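Local coordinates for taurocyamine kinase (Schistosoma mansoni, PDB 4WOD), which reversibly transfers phosphate between ATP and the guanidino compound taurocyamine, as a magnesium-dependent phosphagen kinase of the ATP:guanido phosphotransferase family, at residues M588-M593 with N611-S616. The protein carries 4 engineered substitutions. Numbering follows the deposited sequence.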
loop_
_atom_site.group_PDB
_atom_site.type_symbol
_atom_site.label_atom_id
_atom_site.label_comp_id
_atom_site.label_asym_id
_atom_site.label_seq_id
_atom_site.Cartn_x
_atom_site.Cartn_y
_atom_site.Cartn_z
ATOM N N MET A 588 -17.856 -13.877 -9.726
ATOM C CA MET A 588 -18.972 -12.956 -9.991
ATOM C C MET A 588 -19.750 -12.582 -8.744
ATOM O O MET A 588 -19.950 -13.403 -7.846
ATOM C CB MET A 588 -19.950 -13.561 -10.994
ATOM C CG MET A 588 -19.466 -13.682 -12.407
ATOM S SD MET A 588 -20.802 -14.470 -13.378
ATOM C CE MET A 588 -20.750 -16.143 -12.779
ATOM N N ARG A 589 -20.205 -11.334 -8.701
ATOM C CA ARG A 589 -21.252 -10.934 -7.779
ATOM C C ARG A 589 -22.373 -10.502 -8.718
ATOM O O ARG A 589 -22.167 -9.615 -9.538
ATOM C CB ARG A 589 -20.800 -9.807 -6.821
ATOM C CG ARG A 589 -21.874 -9.382 -5.814
ATOM C CD ARG A 589 -21.384 -8.452 -4.664
ATOM N NE ARG A 589 -20.157 -7.707 -4.973
ATOM C CZ ARG A 589 -20.089 -6.380 -5.097
ATOM N NH1 ARG A 589 -21.178 -5.635 -4.960
ATOM N NH2 ARG A 589 -18.934 -5.791 -5.374
ATOM N N ILE A 590 -23.509 -11.197 -8.663
ATOM C CA ILE A 590 -24.644 -10.899 -9.539
ATOM C C ILE A 590 -25.723 -10.186 -8.724
ATOM O O ILE A 590 -26.177 -10.703 -7.712
ATOM C CB ILE A 590 -25.226 -12.176 -10.185
ATOM C CG1 ILE A 590 -24.124 -12.963 -10.908
ATOM C CG2 ILE A 590 -26.388 -11.834 -11.159
ATOM C CD1 ILE A 590 -24.566 -14.367 -11.322
ATOM N N ILE A 591 -26.140 -9.011 -9.191
ATOM C CA ILE A 591 -26.905 -8.077 -8.363
ATOM C C ILE A 591 -28.173 -7.602 -9.045
ATOM O O ILE A 591 -28.134 -7.220 -10.200
ATOM C CB ILE A 591 -26.056 -6.815 -8.022
ATOM C CG1 ILE A 591 -24.760 -7.197 -7.301
ATOM C CG2 ILE A 591 -26.843 -5.804 -7.187
ATOM C CD1 ILE A 591 -23.605 -6.275 -7.672
ATOM N N SER A 592 -29.288 -7.619 -8.326
ATOM C CA SER A 592 -30.508 -6.989 -8.833
ATOM C C SER A 592 -30.924 -5.930 -7.833
ATOM O O SER A 592 -30.857 -6.166 -6.637
ATOM C CB SER A 592 -31.622 -8.014 -9.042
ATOM O OG SER A 592 -32.783 -7.392 -9.590
ATOM N N MET A 593 -31.350 -4.764 -8.309
ATOM C CA MET A 593 -31.796 -3.732 -7.394
ATOM C C MET A 593 -32.673 -2.694 -8.082
ATOM O O MET A 593 -32.659 -2.573 -9.303
ATOM C CB MET A 593 -30.591 -3.036 -6.755
ATOM C CG MET A 593 -29.767 -2.262 -7.770
ATOM S SD MET A 593 -28.448 -1.260 -7.057
ATOM C CE MET A 593 -27.402 -2.469 -6.280
ATOM N N ASN A 611 -29.876 -17.629 -13.978
ATOM C CA ASN A 611 -30.147 -18.709 -14.907
ATOM C C ASN A 611 -29.576 -18.444 -16.302
ATOM O O ASN A 611 -29.008 -19.337 -16.908
ATOM C CB ASN A 611 -31.651 -18.978 -14.981
ATOM C CG ASN A 611 -32.175 -19.655 -13.726
ATOM O OD1 ASN A 611 -31.411 -20.279 -12.978
ATOM N ND2 ASN A 611 -33.474 -19.530 -13.478
ATOM N N ALA A 612 -29.723 -17.215 -16.800
ATOM C CA ALA A 612 -29.233 -16.863 -18.134
ATOM C C ALA A 612 -27.698 -16.967 -18.220
ATOM O O ALA A 612 -27.148 -17.506 -19.174
ATOM C CB ALA A 612 -29.696 -15.452 -18.511
ATOM N N ILE A 613 -27.022 -16.435 -17.214
ATOM C CA ILE A 613 -25.586 -16.527 -17.149
ATOM C C ILE A 613 -25.149 -17.996 -17.077
ATOM O O ILE A 613 -24.166 -18.393 -17.735
ATOM C CB ILE A 613 -25.053 -15.719 -15.955
ATOM C CG1 ILE A 613 -25.366 -14.231 -16.176
ATOM C CG2 ILE A 613 -23.540 -15.940 -15.778
ATOM C CD1 ILE A 613 -24.987 -13.333 -15.035
ATOM N N GLY A 614 -25.905 -18.789 -16.320
ATOM C CA GLY A 614 -25.616 -20.198 -16.061
ATOM C C GLY A 614 -25.696 -21.105 -17.278
ATOM O O GLY A 614 -25.092 -22.184 -17.313
ATOM N N LYS A 615 -26.417 -20.655 -18.300
ATOM C CA LYS A 615 -26.391 -21.340 -19.591
ATOM C C LYS A 615 -24.981 -21.491 -20.173
ATOM O O LYS A 615 -24.714 -22.471 -20.867
ATOM C CB LYS A 615 -27.279 -20.607 -20.605
ATOM C CG LYS A 615 -28.737 -20.517 -20.189
ATOM C CD LYS A 615 -29.346 -21.893 -20.122
ATOM C CE LYS A 615 -30.831 -21.838 -20.406
ATOM N NZ LYS A 615 -31.612 -21.786 -19.154
ATOM N N SER A 616 -24.076 -20.555 -19.879
ATOM C CA SER A 616 -22.776 -20.526 -20.570
ATOM C C SER A 616 -21.611 -21.074 -19.740
ATOM O O SER A 616 -20.469 -21.139 -20.219
ATOM C CB SER A 616 -22.435 -19.098 -21.010
ATOM O OG SER A 616 -23.385 -18.604 -21.955
#
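Ile613, near the C-terminal end of helix 599-614, directs its two branches at two different side chains of strand 588-595. Its longer branch meets Ile590 tip to tip, CD1 of Ile613 lying 3.9 Å from CD1 of Ile590. The shorter branch turns to Met588: CG2 of Ile613 is 3.9 Å from SD of Met588 and 4.1 Å from CE of the same residue. These two chains run alongside each other in opposing senses, so the contact is made flank to flank. The extended chi2 of Met588 carries SD out to Ile613, and the bend at chi3 (-72°) places CE beside the same CG2. In Ile613, CG1 stands anti to the carbonyl carbon (chi1 -64°) and CG2 anti to the backbone N, which lets one residue touch both Met588 and Ile590, successive residues on one face of the strand.

All three side chains are buried, and the contact between the segments is wholly apolar. The backbones stay well apart, with CA of Ile590 and CA of Ile613 9.5 Å from each other, and the segments bury just 116 Å² between them. Other residues add to the packing: Leu606, earlier on the same helix, also touches Ile590, and Met617 and Phe619 touch Met588. The solvent side of segment 611-616 differs in character, with Asn611, Lys615 and Ser616 exposed and taking no part in the contact with the strand. On the strand, Arg589 and Ile591 extend from the other face of the sheet; Arg589 forms a salt bridge with Glu584 and a cation-pi contact with Trp581. The arrangement is that of a helix laid over one face of the antiparallel eight-stranded sheet of the phosphagen kinase catalytic domain, with the predicted ATP-binding Arg589 on the other face of that sheet.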